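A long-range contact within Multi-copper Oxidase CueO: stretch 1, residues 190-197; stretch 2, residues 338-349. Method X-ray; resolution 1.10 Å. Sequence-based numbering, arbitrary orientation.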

# COMPACT_ATOMS: atom_id res chain seq x y z
N ASP A 190 -19.44 5.48 -10.80
CA ASP A 190 -20.62 6.31 -10.72
C ASP A 190 -20.57 7.13 -9.45
O ASP A 190 -19.59 7.15 -8.71
N ILE A 191 -21.63 7.94 -9.22
CA ILE A 191 -21.58 8.89 -8.11
C ILE A 191 -21.47 8.17 -6.77
O ILE A 191 -20.76 8.67 -5.85
N MET A 192 -22.11 7.03 -6.62
CA MET A 192 -21.96 6.25 -5.40
C MET A 192 -20.54 5.74 -5.21
O MET A 192 -20.06 5.69 -4.09
N ASP A 193 -19.88 5.36 -6.30
CA ASP A 193 -18.45 4.95 -6.24
C ASP A 193 -17.58 6.10 -5.81
O ASP A 193 -16.63 5.91 -5.04
N LEU A 194 -17.86 7.29 -6.31
CA LEU A 194 -17.02 8.44 -5.91
C LEU A 194 -17.25 8.74 -4.43
O LEU A 194 -16.32 9.11 -3.70
N MET A 195 -18.52 8.62 -3.96
CA MET A 195 -18.82 8.93 -2.55
C MET A 195 -18.30 7.86 -1.61
O MET A 195 -17.79 8.19 -0.51
N HIS A 196 -18.37 6.60 -1.97
CA HIS A 196 -18.12 5.48 -1.02
C HIS A 196 -16.86 4.69 -1.32
O HIS A 196 -16.51 3.85 -0.51
N GLY A 197 -16.24 4.95 -2.47
CA GLY A 197 -15.13 4.13 -2.96
C GLY A 197 -15.60 3.09 -3.95
O GLY A 197 -16.71 2.57 -3.84
N ASP A 338 -13.56 14.69 5.66
CA ASP A 338 -14.84 15.30 5.41
C ASP A 338 -15.37 14.84 4.06
O ASP A 338 -14.94 15.32 2.99
N GLU A 339 -16.36 13.94 4.10
CA GLU A 339 -16.98 13.40 2.92
C GLU A 339 -17.98 14.39 2.29
O GLU A 339 -18.44 14.14 1.19
N ARG A 340 -18.32 15.49 2.97
CA ARG A 340 -19.26 16.50 2.48
C ARG A 340 -20.53 15.86 1.94
O ARG A 340 -21.01 16.17 0.87
N MET A 341 -21.07 14.91 2.72
CA MET A 341 -22.16 14.13 2.22
C MET A 341 -23.38 14.94 1.92
O MET A 341 -24.02 14.68 0.93
N ALA A 342 -23.74 15.91 2.76
CA ALA A 342 -24.94 16.68 2.49
C ALA A 342 -24.83 17.41 1.17
O ALA A 342 -25.81 17.47 0.39
N GLU A 343 -23.63 17.92 0.85
CA GLU A 343 -23.48 18.67 -0.40
C GLU A 343 -23.42 17.71 -1.60
O GLU A 343 -23.99 17.97 -2.64
N ASN A 344 -22.68 16.60 -1.48
CA ASN A 344 -22.60 15.62 -2.56
C ASN A 344 -23.92 14.85 -2.79
O ASN A 344 -24.21 14.52 -3.93
N MET A 345 -24.73 14.58 -1.75
CA MET A 345 -26.04 13.87 -1.98
C MET A 345 -26.99 14.78 -2.69
O MET A 345 -27.83 14.34 -3.53
N LYS A 346 -26.87 16.08 -2.42
CA LYS A 346 -27.68 17.05 -3.13
C LYS A 346 -27.36 17.00 -4.62
O LYS A 346 -28.26 17.03 -5.43
N LEU A 347 -26.10 16.85 -4.95
CA LEU A 347 -25.66 16.71 -6.33
C LEU A 347 -26.26 15.49 -6.95
O LEU A 347 -26.79 15.56 -8.04
N MET A 348 -26.22 14.37 -6.24
CA MET A 348 -26.71 13.09 -6.78
C MET A 348 -28.21 13.21 -7.13
O MET A 348 -28.68 12.63 -8.17
N MET A 349 -28.98 13.88 -6.26
CA MET A 349 -30.42 13.98 -6.40
C MET A 349 -30.75 15.22 -7.20
O MET A 349 -31.96 15.45 -7.46

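What holds the start of stretch 1 in place? Asp190, chi1 p, reaches nothing in stretch 2; its OD1 caps the helix by accepting from Asp193 N at 3.0 Å. The next residue, Ile191, points toward the other helix, which runs nearly antiparallel at 173°. With chi1 and chi2 both t, its CD1 lies 3.7 Å from Met348 CA and 4.1 Å from Leu347 CD2, while its CG2 meets Met348 CG at 3.8 Å.

Does Met192 join in? It points sideways, and its m, m, m rotamer brings SD to 4.1 Å from Met348 SD. Asp193 and Leu194 stay out of reach.

How does Met195 bridge the 11.0 Å between the helix axes? Its CA-to-CB bond is sideways, but the m, t, p side chain carries CE to 3.8 Å from both Asn344 CB and Met345 CG, and 3.9 Å from Met341 CG.

Where are the polar links? No direct hydrogen bond crosses; waters make the connection. Water 1 donates to Met195 O (2.8 Å) and Glu339 OE1 (2.7 Å). Water 2 also donates to Glu339 OE1 (2.7 Å) and hydrogen-bonds His196 ND1 (3.0 Å). The His196 ring, chi1 m, also places CE1 4.0 Å from Met341 CE. Gly197, with positive phi, ends the helix beyond the contact.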

# COMPACT_ATOMS: atom_id res chain seq x y z
CB ASP A 190 -21.87 5.47 -10.87
CG ASP A 190 -22.11 4.51 -9.76
OD1 ASP A 190 -21.63 4.70 -8.61
OD2 ASP A 190 -22.88 3.52 -10.04
CB ILE A 191 -22.74 9.89 -8.13
CG1 ILE A 191 -22.44 11.10 -7.14
CG2 ILE A 191 -24.11 9.26 -7.99
CD1 ILE A 191 -23.12 12.43 -7.44
CB MET A 192 -22.97 5.10 -5.35
CG MET A 192 -24.37 5.61 -5.00
SD MET A 192 -24.57 6.22 -3.31
CE MET A 192 -24.76 4.74 -2.33
CB ASP A 193 -17.96 4.41 -7.57
CG ASP A 193 -18.69 3.18 -8.03
OD1 ASP A 193 -19.02 2.29 -7.19
OD2 ASP A 193 -18.91 3.06 -9.27
CB LEU A 194 -17.31 9.68 -6.75
CG LEU A 194 -16.93 9.57 -8.19
CD1 LEU A 194 -17.28 10.88 -8.95
CD2 LEU A 194 -15.45 9.17 -8.41
CB MET A 195 -20.28 9.14 -2.34
CG MET A 195 -20.79 10.43 -3.00
SD MET A 195 -22.50 10.81 -2.80
CE MET A 195 -22.48 11.17 -1.07
CB HIS A 196 -19.35 4.56 -0.92
CG HIS A 196 -20.56 5.30 -0.40
ND1 HIS A 196 -20.67 5.76 0.89
CD2 HIS A 196 -21.64 5.78 -1.05
CE1 HIS A 196 -21.81 6.42 1.04
NE2 HIS A 196 -22.44 6.42 -0.12
CB ASP A 338 -14.69 16.82 5.47
CG ASP A 338 -16.02 17.53 5.52
OD1 ASP A 338 -17.08 16.94 5.28
OD2 ASP A 338 -15.99 18.75 5.86
CB GLU A 339 -17.73 12.11 3.25
CG GLU A 339 -16.80 11.02 3.74
CD GLU A 339 -17.50 9.78 4.36
OE1 GLU A 339 -18.50 9.32 3.76
OE2 GLU A 339 -17.01 9.26 5.46
CB ARG A 340 -18.60 17.41 1.42
CG ARG A 340 -17.40 18.18 2.01
CD ARG A 340 -16.76 19.13 1.00
NE ARG A 340 -17.62 20.22 0.59
CZ ARG A 340 -18.42 20.26 -0.49
NH1 ARG A 340 -18.56 19.22 -1.35
NH2 ARG A 340 -19.12 21.37 -0.71
CB MET A 341 -22.51 12.99 3.19
CG MET A 341 -23.48 11.99 2.57
SD MET A 341 -23.64 10.46 3.51
CE MET A 341 -22.01 9.76 3.32
CB ALA A 342 -25.21 17.63 3.65
CB GLU A 343 -22.26 19.60 -0.26
CG GLU A 343 -22.46 20.78 0.73
CD GLU A 343 -23.56 21.89 0.41
OE1 GLU A 343 -23.94 22.13 -0.76
OE2 GLU A 343 -24.05 22.61 1.36
CB ASN A 344 -21.45 14.65 -2.29
CG ASN A 344 -20.09 15.33 -2.37
OD1 ASN A 344 -19.86 16.21 -3.22
ND2 ASN A 344 -19.20 14.90 -1.51
CB MET A 345 -26.63 13.36 -0.64
CG MET A 345 -26.01 12.07 -0.10
SD MET A 345 -26.21 10.49 -1.02
CE MET A 345 -27.97 10.33 -0.74
CB LYS A 346 -27.41 18.43 -2.59
CG LYS A 346 -28.25 19.47 -3.25
CD LYS A 346 -28.14 20.77 -2.51
CE LYS A 346 -28.91 21.83 -3.30
NZ LYS A 346 -28.88 23.14 -2.64
CB LEU A 347 -24.12 16.66 -6.35
CG LEU A 347 -23.40 16.50 -7.66
CD1 LEU A 347 -23.66 17.70 -8.58
CD2 LEU A 347 -21.93 16.33 -7.31
CB MET A 348 -26.47 11.96 -5.71
CG MET A 348 -27.06 10.63 -6.12
SD MET A 348 -26.66 9.22 -5.12
CE MET A 348 -28.18 8.79 -4.30
CB MET A 349 -31.07 14.08 -4.99
CG MET A 349 -30.69 12.97 -3.99
SD MET A 349 -31.29 11.36 -4.53
CE MET A 349 -30.88 10.25 -3.16
O HOH W 1 -19.39 9.70 1.24
O HOH W 2 -19.73 6.90 3.52